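Local coordinates for protein alkaline phosphatase PHOX (Pseudomonas fluorescens, PDB 3ZWU) that probably hydrolyses phosphate monoesters as an alkaline phosphatase, at a cofactor of two oxo-bridged irons and calcium ions, at residues A86-Y91 with E117-I122; P148-G153 with N315-D320; N178-K183 with K271-A276; Y189-E194 with W248-D253. All coordinates share one frame; numbering follows the deposited sequence.

How the contacts relate
Contacts 1, 3 and 4 are buried and all reach the diiron centre: Glu90 comes off the end of contact 1, Cys179 and Glu273 belong to contact 3, and Glu194 follows the strand of contact 4. Contact 2 is only partly buried, about 20 Å from the chain centre, and is held by a serine-aspartate hydrogen bond, charges and water. Contacts 1 and 4 are antiparallel strand pairs from two different sheets, joined where Asn88 meets Tyr189 and Thr191. Contacts 3 and 4 use neighbouring strands, 178-183 and 189-193, of one mixed sheet, which also includes strand 148-152 of contact 2. Leu319 and Leu149 pack against contact 4, whereas contact 3 has just two backbone bonds and adds metal ligands from both segments.

Contact 1 (A86-Y91 with E117-I122); sequences AINNEY and EGVSVI. With FEO (mu-oxo-diiron), chain I; VO4 (vanadate ion), chain C.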
# COMPACT_ATOMS: atom_id res chain seq x y z
N ALA A 86 -7.55 -11.24 1.85
CA ALA A 86 -7.45 -10.22 2.89
C ALA A 86 -7.27 -8.92 2.12
O ALA A 86 -6.32 -8.82 1.35
CB ALA A 86 -6.26 -10.49 3.79
N ILE A 87 -8.21 -7.99 2.25
CA ILE A 87 -8.25 -6.77 1.45
C ILE A 87 -8.26 -5.55 2.34
O ILE A 87 -9.14 -5.42 3.19
CB ILE A 87 -9.50 -6.78 0.53
CG1 ILE A 87 -9.52 -8.01 -0.41
CG2 ILE A 87 -9.59 -5.48 -0.29
CD1 ILE A 87 -10.91 -8.45 -0.83
N ASN A 88 -7.30 -4.65 2.13
CA ASN A 88 -7.23 -3.43 2.91
C ASN A 88 -8.32 -2.46 2.52
O ASN A 88 -8.71 -2.40 1.36
CB ASN A 88 -5.90 -2.72 2.71
CG ASN A 88 -4.74 -3.47 3.27
OD1 ASN A 88 -4.88 -4.45 4.00
ND2 ASN A 88 -3.55 -2.99 2.99
N ASN A 89 -8.73 -1.65 3.48
CA ASN A 89 -9.71 -0.58 3.31
C ASN A 89 -9.02 0.65 3.86
O ASN A 89 -8.85 0.78 5.07
CB ASN A 89 -10.97 -0.92 4.06
CG ASN A 89 -11.64 -2.15 3.53
OD1 ASN A 89 -11.81 -3.14 4.26
ND2 ASN A 89 -12.08 -2.11 2.29
N GLU A 90 -8.55 1.52 2.96
CA GLU A 90 -7.68 2.62 3.35
C GLU A 90 -8.33 3.82 3.99
O GLU A 90 -7.83 4.31 4.99
CB GLU A 90 -6.85 3.05 2.14
CG GLU A 90 -5.69 3.94 2.54
CD GLU A 90 -4.86 4.44 1.38
OE1 GLU A 90 -5.45 4.86 0.36
OE2 GLU A 90 -3.62 4.44 1.51
N TYR A 91 -9.36 4.36 3.37
CA TYR A 91 -10.00 5.55 3.89
C TYR A 91 -11.43 5.62 3.40
O TYR A 91 -11.92 4.62 2.89
CB TYR A 91 -9.16 6.82 3.58
CG TYR A 91 -9.06 7.22 2.12
CD1 TYR A 91 -8.24 6.52 1.24
CD2 TYR A 91 -9.69 8.36 1.64
CE1 TYR A 91 -8.10 6.91 -0.09
CE2 TYR A 91 -9.54 8.78 0.32
CZ TYR A 91 -8.74 8.05 -0.54
OH TYR A 91 -8.55 8.44 -1.84
N GLU A 117 -12.49 1.64 7.52
CA GLU A 117 -11.08 1.37 7.34
C GLU A 117 -10.65 0.11 8.02
O GLU A 117 -11.37 -0.40 8.87
CB GLU A 117 -10.28 2.56 7.86
CG GLU A 117 -10.75 3.86 7.21
CD GLU A 117 -10.01 5.13 7.57
OE1 GLU A 117 -8.85 5.04 8.04
OE2 GLU A 117 -10.56 6.22 7.30
N GLY A 118 -9.48 -0.41 7.64
CA GLY A 118 -8.93 -1.62 8.23
C GLY A 118 -8.74 -2.67 7.17
O GLY A 118 -8.13 -2.40 6.13
N VAL A 119 -9.24 -3.88 7.44
CA VAL A 119 -9.12 -5.00 6.53
C VAL A 119 -10.44 -5.73 6.44
O VAL A 119 -11.19 -5.80 7.43
CB VAL A 119 -7.99 -5.95 7.00
CG1 VAL A 119 -7.89 -7.21 6.14
CG2 VAL A 119 -6.65 -5.22 7.04
N SER A 120 -10.72 -6.30 5.27
CA SER A 120 -11.88 -7.15 5.03
C SER A 120 -11.33 -8.50 4.62
O SER A 120 -10.66 -8.59 3.59
CB SER A 120 -12.76 -6.58 3.93
OG SER A 120 -13.36 -5.35 4.30
N VAL A 121 -11.57 -9.54 5.43
CA VAL A 121 -11.17 -10.90 5.09
C VAL A 121 -12.41 -11.54 4.51
O VAL A 121 -13.46 -11.47 5.13
CB VAL A 121 -10.63 -11.70 6.29
CG1 VAL A 121 -10.21 -13.11 5.85
CG2 VAL A 121 -9.46 -10.97 6.95
N ILE A 122 -12.30 -12.12 3.31
CA ILE A 122 -13.45 -12.76 2.67
C ILE A 122 -13.08 -14.11 2.09
O ILE A 122 -11.94 -14.32 1.70
CB ILE A 122 -14.04 -11.86 1.55
CG1 ILE A 122 -13.04 -11.62 0.39
CG2 ILE A 122 -14.55 -10.54 2.14
CD1 ILE A 122 -13.65 -10.90 -0.80
FE1 FEO I . -2.03 4.67 0.30
FE2 FEO I . 1.07 5.87 -0.85
O FEO I . -0.65 5.05 -1.06
V VO4 C . -1.77 7.03 -1.60
O1 VO4 C . -2.66 8.47 -2.05
O2 VO4 C . -1.92 6.17 -3.13
O3 VO4 C . -2.72 6.57 -0.23
O4 VO4 C . -0.18 7.67 -1.32
O HOH W 1 -3.10 3.89 -1.48
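Ser120 OG donates to Asn89 OD1 at 2.7 Å, sitting in the amide plane on a lone pair of that oxygen. Asn89 turns its CG anti to the carbonyl carbon (chi1 -64°), which brings the amide alongside the serine. Both groups have further partners: Ser120 OG is hydrogen-bonded to Gly65 N and Asn89 ND2 to Asp66 O. With a leucine in place of Asn89, the serine hydroxyl would probably be left without its acceptor and Asp66 O without this donor. The backbones bond at Ile87-Ser120 and at Asn89-Gly118, where Asn89 N meets Gly118 O at 2.8 Å from above the carbonyl plane. On the opposite face Asn88 OD1 lies 3.6 Å from Val119 CG2, its polar demand met by the hydroxyls of Tyr189 and Thr191. Glu117 runs its extended chain past the end of strand 82-89, so OE2 is 3.5 Å from Tyr91 CA while OE1 is bonded to Gln177 N. Farther out, the methyls Ile87 CD1 and Ile122 CD1 touch at 3.7 Å. These are the two middle strands of a four-stranded antiparallel sheet, consistent with a blade of the beta-propeller clan to which PhoX belongs. Just past the strand end, Glu90 OE2 binds FE1 of the diiron centre at 2.0 Å, beside the bound vanadate.

Contact 2 (P148-G153 with N315-D320); sequences PLRISG and NRDILD
The guanidinium of Arg150 and the carboxylate of Asp317 stand nearly perpendicular, their planes 79° apart. Asp317 OD1 approaches obliquely, 3.8 Å from Arg150 NH2, which makes for a long salt bridge. Two waters fill in the contact. One lies at the guanidinium edge, in its plane, accepting from Arg150 NH1 at 2.6 Å and donating to Asp317 OD1; the second donates to Asp317 OD2 at 2.7 Å and is only weakly held by Arg150 NH2. Asp320 OD2 is well out of the guanidinium plane, 4.5 Å from Arg150 NH2, so it offers charge alone. Its hydrogen bond comes instead from Ser152 OG, 2.6 Å away and 36° above the carboxylate plane. The serine holds OG anti to its backbone N (chi1 -161°), directing the hydroxyl across to Asp320, and the same oxygen weakly accepts from Arg150 NH2 at 3.2 Å.

The contact joins strand 148-152 of the six-stranded mixed sheet to the loop between strands 296-303 and 322-329 of the nine-stranded antiparallel sheet. That loop makes a type I beta turn from Asn315 to Ile318 and passes straight into a 3-10 segment, bringing Asp317 and Asp320 up to strand 148-152. Arg264, from the adjacent strand 262-264, forms salt bridges with both aspartates. Arg316 completes the charge network within the loop, its NE 3.1 Å from Asp317 OD2. Next to Ser152, Gly153 has backbone angles at which a CB would press on the preceding carbonyl oxygen, and its CA lies 4.1 Å from Asp320 CB.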
# COMPACT_ATOMS: atom_id res chain seq x y z
N PRO A 148 -10.09 -4.50 18.63
CA PRO A 148 -9.04 -4.72 19.63
C PRO A 148 -7.84 -5.43 19.02
O PRO A 148 -7.98 -6.54 18.50
CB PRO A 148 -9.73 -5.54 20.72
CG PRO A 148 -10.93 -6.12 20.10
CD PRO A 148 -11.32 -5.26 18.95
N LEU A 149 -6.67 -4.77 19.03
CA LEU A 149 -5.43 -5.30 18.48
C LEU A 149 -4.36 -5.36 19.57
O LEU A 149 -4.51 -4.75 20.63
CB LEU A 149 -4.95 -4.43 17.31
CG LEU A 149 -5.46 -4.82 15.92
CD1 LEU A 149 -6.92 -4.48 15.72
CD2 LEU A 149 -4.66 -4.11 14.83
N ARG A 150 -3.27 -6.08 19.29
CA ARG A 150 -2.14 -6.25 20.19
C ARG A 150 -0.91 -5.56 19.59
O ARG A 150 -0.80 -5.44 18.38
CB ARG A 150 -1.86 -7.76 20.38
CG ARG A 150 -0.57 -8.12 21.11
CD ARG A 150 -0.44 -9.62 21.30
NE ARG A 150 0.97 -10.01 21.32
CZ ARG A 150 1.49 -11.10 20.75
NH1 ARG A 150 0.71 -11.96 20.10
NH2 ARG A 150 2.79 -11.35 20.83
N ILE A 151 0.02 -5.11 20.46
CA ILE A 151 1.29 -4.52 20.07
C ILE A 151 2.36 -5.50 20.54
O ILE A 151 2.33 -5.92 21.70
CB ILE A 151 1.55 -3.12 20.68
CG1 ILE A 151 0.35 -2.18 20.48
CG2 ILE A 151 2.84 -2.51 20.10
CD1 ILE A 151 0.42 -0.93 21.35
N SER A 152 3.30 -5.85 19.66
CA SER A 152 4.39 -6.76 20.00
C SER A 152 5.69 -6.21 19.45
O SER A 152 5.69 -5.23 18.71
CB SER A 152 4.12 -8.16 19.45
OG SER A 152 4.92 -9.11 20.13
N GLY A 153 6.81 -6.83 19.83
CA GLY A 153 8.11 -6.39 19.37
C GLY A 153 8.80 -5.45 20.36
O GLY A 153 8.27 -5.21 21.45
N ASN A 315 6.83 -19.92 13.29
CA ASN A 315 7.25 -18.56 12.93
C ASN A 315 6.31 -17.51 13.53
O ASN A 315 6.38 -16.36 13.11
CB ASN A 315 7.21 -18.40 11.41
CG ASN A 315 7.95 -19.48 10.69
OD1 ASN A 315 9.17 -19.55 10.76
ND2 ASN A 315 7.22 -20.42 10.09
N ARG A 316 5.44 -17.88 14.50
CA ARG A 316 4.45 -16.98 15.08
C ARG A 316 4.97 -15.56 15.29
O ARG A 316 4.35 -14.61 14.81
CB ARG A 316 3.91 -17.55 16.41
CG ARG A 316 2.80 -16.71 17.06
CD ARG A 316 2.27 -17.37 18.32
NE ARG A 316 3.27 -17.35 19.40
CZ ARG A 316 3.10 -17.90 20.60
NH1 ARG A 316 1.98 -18.54 20.90
NH2 ARG A 316 4.07 -17.82 21.51
N ASP A 317 6.11 -15.43 15.98
CA ASP A 317 6.68 -14.12 16.31
C ASP A 317 8.04 -13.87 15.66
O ASP A 317 8.85 -13.12 16.20
CB ASP A 317 6.74 -13.98 17.84
CG ASP A 317 5.36 -14.04 18.47
OD1 ASP A 317 4.47 -13.26 18.03
OD2 ASP A 317 5.15 -14.87 19.38
N ILE A 318 8.26 -14.43 14.46
CA ILE A 318 9.51 -14.22 13.72
C ILE A 318 9.75 -12.72 13.44
O ILE A 318 10.89 -12.27 13.44
CB ILE A 318 9.55 -15.07 12.42
CG1 ILE A 318 10.99 -15.14 11.86
CG2 ILE A 318 8.57 -14.53 11.36
CD1 ILE A 318 11.15 -16.06 10.66
N LEU A 319 8.67 -11.95 13.24
CA LEU A 319 8.79 -10.52 12.97
C LEU A 319 9.01 -9.65 14.21
O LEU A 319 9.07 -8.43 14.07
CB LEU A 319 7.57 -10.01 12.18
CG LEU A 319 7.33 -10.68 10.84
CD1 LEU A 319 6.11 -10.09 10.16
CD2 LEU A 319 8.55 -10.57 9.91
N ASP A 320 9.19 -10.24 15.41
CA ASP A 320 9.49 -9.48 16.63
C ASP A 320 10.98 -9.34 16.88
O ASP A 320 11.36 -8.51 17.70
CB ASP A 320 8.83 -10.10 17.87
CG ASP A 320 7.35 -9.85 17.99
OD1 ASP A 320 6.83 -8.98 17.25
OD2 ASP A 320 6.71 -10.51 18.83
O HOH W 2 1.91 -13.87 18.72
O HOH W 3 4.01 -13.72 21.57

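Contact 3 (N178-K183 with K271-A276); sequences NCANGK and KHENAA. With CA (calcium ion), chain F; FEO (mu-oxo-diiron), chain I.
Ala180 CB packs on Asn274 CB at 3.5 Å, with the carbonyl oxygen of Glu273 also close against the methyl. Two backbone bonds flank this touch. Ala180 N donates to Glu273 O at 2.7 Å along a bent path (134° at the hydrogen), whereas the bond from Ala275 N to Asn181 O is nearly straight but reaches that oxygen from well above the carbonyl plane. Next along, Gly182 CA comes to 3.1 Å from Ala275 O, where a CB would collide with the oxygen. Waters reinforce the join: one accepts from Asn274 ND2 and donates to Asn181 OD1, and another lies between Lys183 N and Ala275 O. The amides of Asn181 and Asn274 are held further by Ser72 and Ile389.

At the other end both segments turn to metal. Cys179 places SG anti to the backbone N (chi1 -180°), setting the sulfur 2.5 Å from FE1. Glu273 bends at chi2 (97°), and its carboxylate divides its oxygens: OE1 binds FE2 at 2.0 Å and OE2 binds calcium at 2.3 Å. The bridging oxo group also binds that calcium, 2.4 Å from it, and a water joins the calcium to FE1. FE1 also takes Glu90 and Glu194; FE2 takes Glu194, Glu387 and Asp292; the calcium takes Asp479. Sulfur thus goes to one iron, while a single carboxylate ties the other iron to calcium, which implies that the metals share ligands as one cluster.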
# COMPACT_ATOMS: atom_id res chain seq x y z
N ASN A 178 -5.16 1.83 6.09
CA ASN A 178 -4.51 0.61 5.62
C ASN A 178 -4.29 0.72 4.14
O ASN A 178 -5.23 0.68 3.36
CB ASN A 178 -5.35 -0.61 5.94
CG ASN A 178 -5.51 -0.77 7.41
OD1 ASN A 178 -6.27 -0.02 8.02
ND2 ASN A 178 -4.68 -1.58 8.03
N CYS A 179 -3.04 0.88 3.77
CA CYS A 179 -2.64 1.14 2.40
C CYS A 179 -2.38 -0.15 1.64
O CYS A 179 -3.33 -0.71 1.10
CB CYS A 179 -1.44 2.08 2.40
SG CYS A 179 -0.84 2.50 0.76
N ALA A 180 -1.15 -0.67 1.62
CA ALA A 180 -0.92 -1.90 0.90
C ALA A 180 -0.47 -3.04 1.81
O ALA A 180 -0.69 -2.97 3.03
CB ALA A 180 -0.01 -1.68 -0.30
N ASN A 181 0.05 -4.12 1.24
CA ASN A 181 0.16 -5.39 1.90
C ASN A 181 1.45 -6.15 1.77
O ASN A 181 2.36 -5.77 1.04
CB ASN A 181 -0.93 -6.26 1.26
CG ASN A 181 -0.70 -6.51 -0.22
OD1 ASN A 181 -0.48 -5.57 -1.00
ND2 ASN A 181 -0.65 -7.77 -0.63
N GLY A 182 1.48 -7.29 2.47
CA GLY A 182 2.52 -8.30 2.40
C GLY A 182 1.86 -9.66 2.65
O GLY A 182 0.82 -9.73 3.31
N LYS A 183 2.44 -10.72 2.10
CA LYS A 183 1.97 -12.09 2.28
C LYS A 183 3.17 -12.86 2.77
O LYS A 183 4.19 -12.87 2.09
CB LYS A 183 1.46 -12.67 0.95
CG LYS A 183 0.95 -14.10 1.07
CD LYS A 183 0.32 -14.60 -0.22
CE LYS A 183 -0.03 -16.06 -0.14
NZ LYS A 183 -0.59 -16.56 -1.42
N LYS A 271 5.03 5.93 7.47
CA LYS A 271 3.83 5.84 6.65
C LYS A 271 4.03 4.71 5.66
O LYS A 271 4.36 4.92 4.49
CB LYS A 271 3.51 7.20 6.02
CG LYS A 271 3.41 8.28 7.09
CD LYS A 271 2.87 9.59 6.61
CE LYS A 271 2.98 10.62 7.71
NZ LYS A 271 2.59 11.98 7.27
N HIS A 272 3.86 3.49 6.17
CA HIS A 272 4.10 2.25 5.42
C HIS A 272 3.17 2.09 4.24
O HIS A 272 1.95 2.12 4.42
CB HIS A 272 3.90 1.03 6.32
CG HIS A 272 4.90 0.87 7.41
ND1 HIS A 272 6.05 0.13 7.22
CD2 HIS A 272 4.85 1.29 8.68
CE1 HIS A 272 6.68 0.16 8.39
NE2 HIS A 272 5.99 0.86 9.29
N GLU A 273 3.72 1.83 3.05
CA GLU A 273 2.91 1.56 1.87
C GLU A 273 2.65 0.05 1.82
O GLU A 273 1.52 -0.37 2.05
CB GLU A 273 3.58 2.05 0.59
CG GLU A 273 2.69 1.84 -0.62
CD GLU A 273 1.89 3.04 -1.07
OE1 GLU A 273 2.14 4.16 -0.56
OE2 GLU A 273 0.97 2.85 -1.90
N ASN A 274 3.67 -0.77 1.52
CA ASN A 274 3.53 -2.23 1.46
C ASN A 274 4.71 -2.90 2.16
O ASN A 274 5.58 -2.20 2.70
CB ASN A 274 3.30 -2.71 0.02
CG ASN A 274 4.50 -3.16 -0.76
OD1 ASN A 274 5.58 -2.56 -0.68
ND2 ASN A 274 4.31 -4.13 -1.65
N ALA A 275 4.72 -4.22 2.18
CA ALA A 275 5.75 -5.02 2.84
C ALA A 275 6.10 -6.17 1.92
O ALA A 275 5.31 -7.10 1.78
CB ALA A 275 5.21 -5.53 4.17
N ALA A 276 7.25 -6.08 1.24
CA ALA A 276 7.65 -7.09 0.26
C ALA A 276 8.52 -8.16 0.90
O ALA A 276 9.62 -7.86 1.36
CB ALA A 276 8.40 -6.43 -0.90
CA CA F . -0.86 3.76 -3.01
FE1 FEO I . -2.03 4.67 0.30
FE2 FEO I . 1.07 5.87 -0.85
O FEO I . -0.65 5.05 -1.06
O HOH W 4 2.11 -6.02 -2.18
O HOH W 5 4.98 -9.74 0.45
O HOH W 6 -1.59 1.49 -2.10
O HOH W 7 -2.63 2.96 -4.50
O HOH W 1 -3.10 3.89 -1.48

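Contact 4 (Y189-E194 with W248-D253); sequences YLTCEE and WVVEID. With FEO (mu-oxo-diiron), chain I; VO4 (vanadate ion), chain C.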
# COMPACT_ATOMS: atom_id res chain seq x y z
N TYR A 189 -1.00 -12.48 6.75
CA TYR A 189 -1.17 -11.28 5.96
C TYR A 189 -0.58 -10.10 6.69
O TYR A 189 -0.78 -9.97 7.90
CB TYR A 189 -2.67 -11.05 5.77
CG TYR A 189 -3.01 -9.85 4.91
CD1 TYR A 189 -2.67 -9.81 3.57
CD2 TYR A 189 -3.72 -8.77 5.43
CE1 TYR A 189 -3.03 -8.74 2.76
CE2 TYR A 189 -4.08 -7.69 4.63
CZ TYR A 189 -3.73 -7.68 3.29
OH TYR A 189 -4.07 -6.61 2.49
N LEU A 190 0.12 -9.22 5.97
CA LEU A 190 0.65 -8.00 6.55
C LEU A 190 -0.13 -6.83 5.96
O LEU A 190 -0.28 -6.77 4.74
CB LEU A 190 2.14 -7.82 6.25
CG LEU A 190 3.06 -8.94 6.73
CD1 LEU A 190 4.51 -8.64 6.40
CD2 LEU A 190 2.91 -9.17 8.23
N THR A 191 -0.66 -5.95 6.81
CA THR A 191 -1.35 -4.73 6.39
C THR A 191 -0.54 -3.56 6.90
O THR A 191 0.04 -3.63 7.99
CB THR A 191 -2.83 -4.72 6.79
OG1 THR A 191 -3.44 -3.59 6.18
CG2 THR A 191 -3.06 -4.66 8.28
N CYS A 192 -0.47 -2.51 6.10
CA CYS A 192 0.40 -1.37 6.34
C CYS A 192 -0.35 -0.11 6.62
O CYS A 192 -1.14 0.32 5.79
CB CYS A 192 1.30 -1.21 5.13
SG CYS A 192 2.47 -2.57 4.91
N GLU A 193 -0.06 0.54 7.76
CA GLU A 193 -0.69 1.80 8.15
C GLU A 193 0.13 2.93 7.54
O GLU A 193 1.30 3.08 7.89
CB GLU A 193 -0.74 1.93 9.67
CG GLU A 193 -1.63 0.87 10.29
CD GLU A 193 -1.50 0.69 11.78
OE1 GLU A 193 -0.58 1.28 12.39
OE2 GLU A 193 -2.35 -0.04 12.35
N GLU A 194 -0.47 3.69 6.62
CA GLU A 194 0.23 4.74 5.89
C GLU A 194 -0.06 6.13 6.42
O GLU A 194 0.65 6.57 7.32
CB GLU A 194 -0.06 4.61 4.39
CG GLU A 194 0.71 5.58 3.52
CD GLU A 194 0.18 5.68 2.11
OE1 GLU A 194 -1.04 5.45 1.91
OE2 GLU A 194 0.95 6.06 1.21
N TRP A 248 2.32 1.32 11.87
CA TRP A 248 3.06 0.07 11.94
C TRP A 248 2.56 -0.93 10.90
O TRP A 248 1.50 -0.73 10.29
CB TRP A 248 2.88 -0.56 13.33
CG TRP A 248 3.22 0.35 14.48
CD1 TRP A 248 2.36 1.09 15.23
CD2 TRP A 248 4.53 0.61 15.01
NE1 TRP A 248 3.05 1.78 16.20
CE2 TRP A 248 4.38 1.48 16.10
CE3 TRP A 248 5.82 0.17 14.67
CZ2 TRP A 248 5.47 1.92 16.87
CZ3 TRP A 248 6.89 0.57 15.45
CH2 TRP A 248 6.71 1.43 16.53
N VAL A 249 3.32 -2.01 10.72
CA VAL A 249 2.95 -3.15 9.90
C VAL A 249 2.20 -4.06 10.87
O VAL A 249 2.69 -4.31 11.98
CB VAL A 249 4.18 -3.86 9.29
CG1 VAL A 249 3.75 -5.11 8.52
CG2 VAL A 249 4.95 -2.92 8.38
N VAL A 250 1.00 -4.50 10.49
CA VAL A 250 0.14 -5.32 11.34
C VAL A 250 -0.03 -6.68 10.70
O VAL A 250 -0.36 -6.78 9.52
CB VAL A 250 -1.22 -4.62 11.55
CG1 VAL A 250 -2.14 -5.43 12.48
CG2 VAL A 250 -1.02 -3.20 12.07
N GLU A 251 0.17 -7.73 11.50
CA GLU A 251 0.10 -9.10 11.04
C GLU A 251 -1.26 -9.71 11.39
O GLU A 251 -1.67 -9.66 12.56
CB GLU A 251 1.25 -9.91 11.64
CG GLU A 251 1.36 -11.31 11.07
CD GLU A 251 2.64 -12.04 11.42
OE1 GLU A 251 3.42 -11.52 12.25
OE2 GLU A 251 2.85 -13.14 10.87
N ILE A 252 -1.93 -10.29 10.39
CA ILE A 252 -3.26 -10.88 10.52
C ILE A 252 -3.22 -12.34 10.08
O ILE A 252 -2.61 -12.65 9.06
CB ILE A 252 -4.27 -10.07 9.65
CG1 ILE A 252 -4.49 -8.67 10.24
CG2 ILE A 252 -5.61 -10.81 9.51
CD1 ILE A 252 -5.01 -7.64 9.27
N ASP A 253 -3.93 -13.22 10.81
CA ASP A 253 -4.08 -14.62 10.44
C ASP A 253 -5.47 -14.74 9.78
O ASP A 253 -6.47 -14.78 10.50
CB ASP A 253 -3.97 -15.54 11.66
CG ASP A 253 -4.14 -17.02 11.32
OD1 ASP A 253 -4.39 -17.33 10.13
OD2 ASP A 253 -4.01 -17.86 12.23
FE1 FEO I . -2.03 4.67 0.30
FE2 FEO I . 1.07 5.87 -0.85
O FEO I . -0.65 5.05 -1.06
V VO4 C . -1.77 7.03 -1.60
O1 VO4 C . -2.66 8.47 -2.05
O2 VO4 C . -1.92 6.17 -3.13
O3 VO4 C . -2.72 6.57 -0.23
O4 VO4 C . -0.18 7.67 -1.32
O HOH W 1 -3.10 3.89 -1.48
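Glu193 carries its CG anti to the carbonyl carbon (chi1 -65°) and runs extended from there, which folds the carboxylate back to the backbone of Trp248. Its OE1 accepts from Trp248 N at 2.9 Å, almost straight at 175° and from above the carboxylate plane. In Thr191 the hydroxyl is anti to the backbone N (chi1 -172°) and reaches Asn88, so CG2 stands between N and the carbonyl carbon and meets Ile252 CD1 at 3.7 Å. These are neighbouring antiparallel strands of the six-stranded mixed sheet in this beta-propeller clan protein.

The backbone bonds come in two full pairs, Tyr189 with Ile252 and Thr191 with Val250, all nearly straight; Val250 N, for one, lies 2.8 Å from Thr191 O. Beyond them Glu193 N donates to Trp248 O at a longer 3.2 Å, so Glu193 holds the tryptophan backbone twice. Glu193 OE2 passes 3.4 Å from Val250 CG2 and finds its charge partner in Lys263, with Thr175 OG1 bonded to it as well. Putting an alanine at Glu193 would probably leave Trp248 N without its acceptor and the charge of Lys263 without this mate.

On the other face Leu190 crosses Val249 and Glu251, its CD2 3.9 Å from Glu251 CB, while the polar end of Glu251 goes to Thr188 and Arg264. The Tyr189 ring turns an edge to Ile252 CD1. One residue past the strand, Glu194 bridges the two irons, OE1 2.0 Å from FE1 and OE2 2.1 Å from FE2.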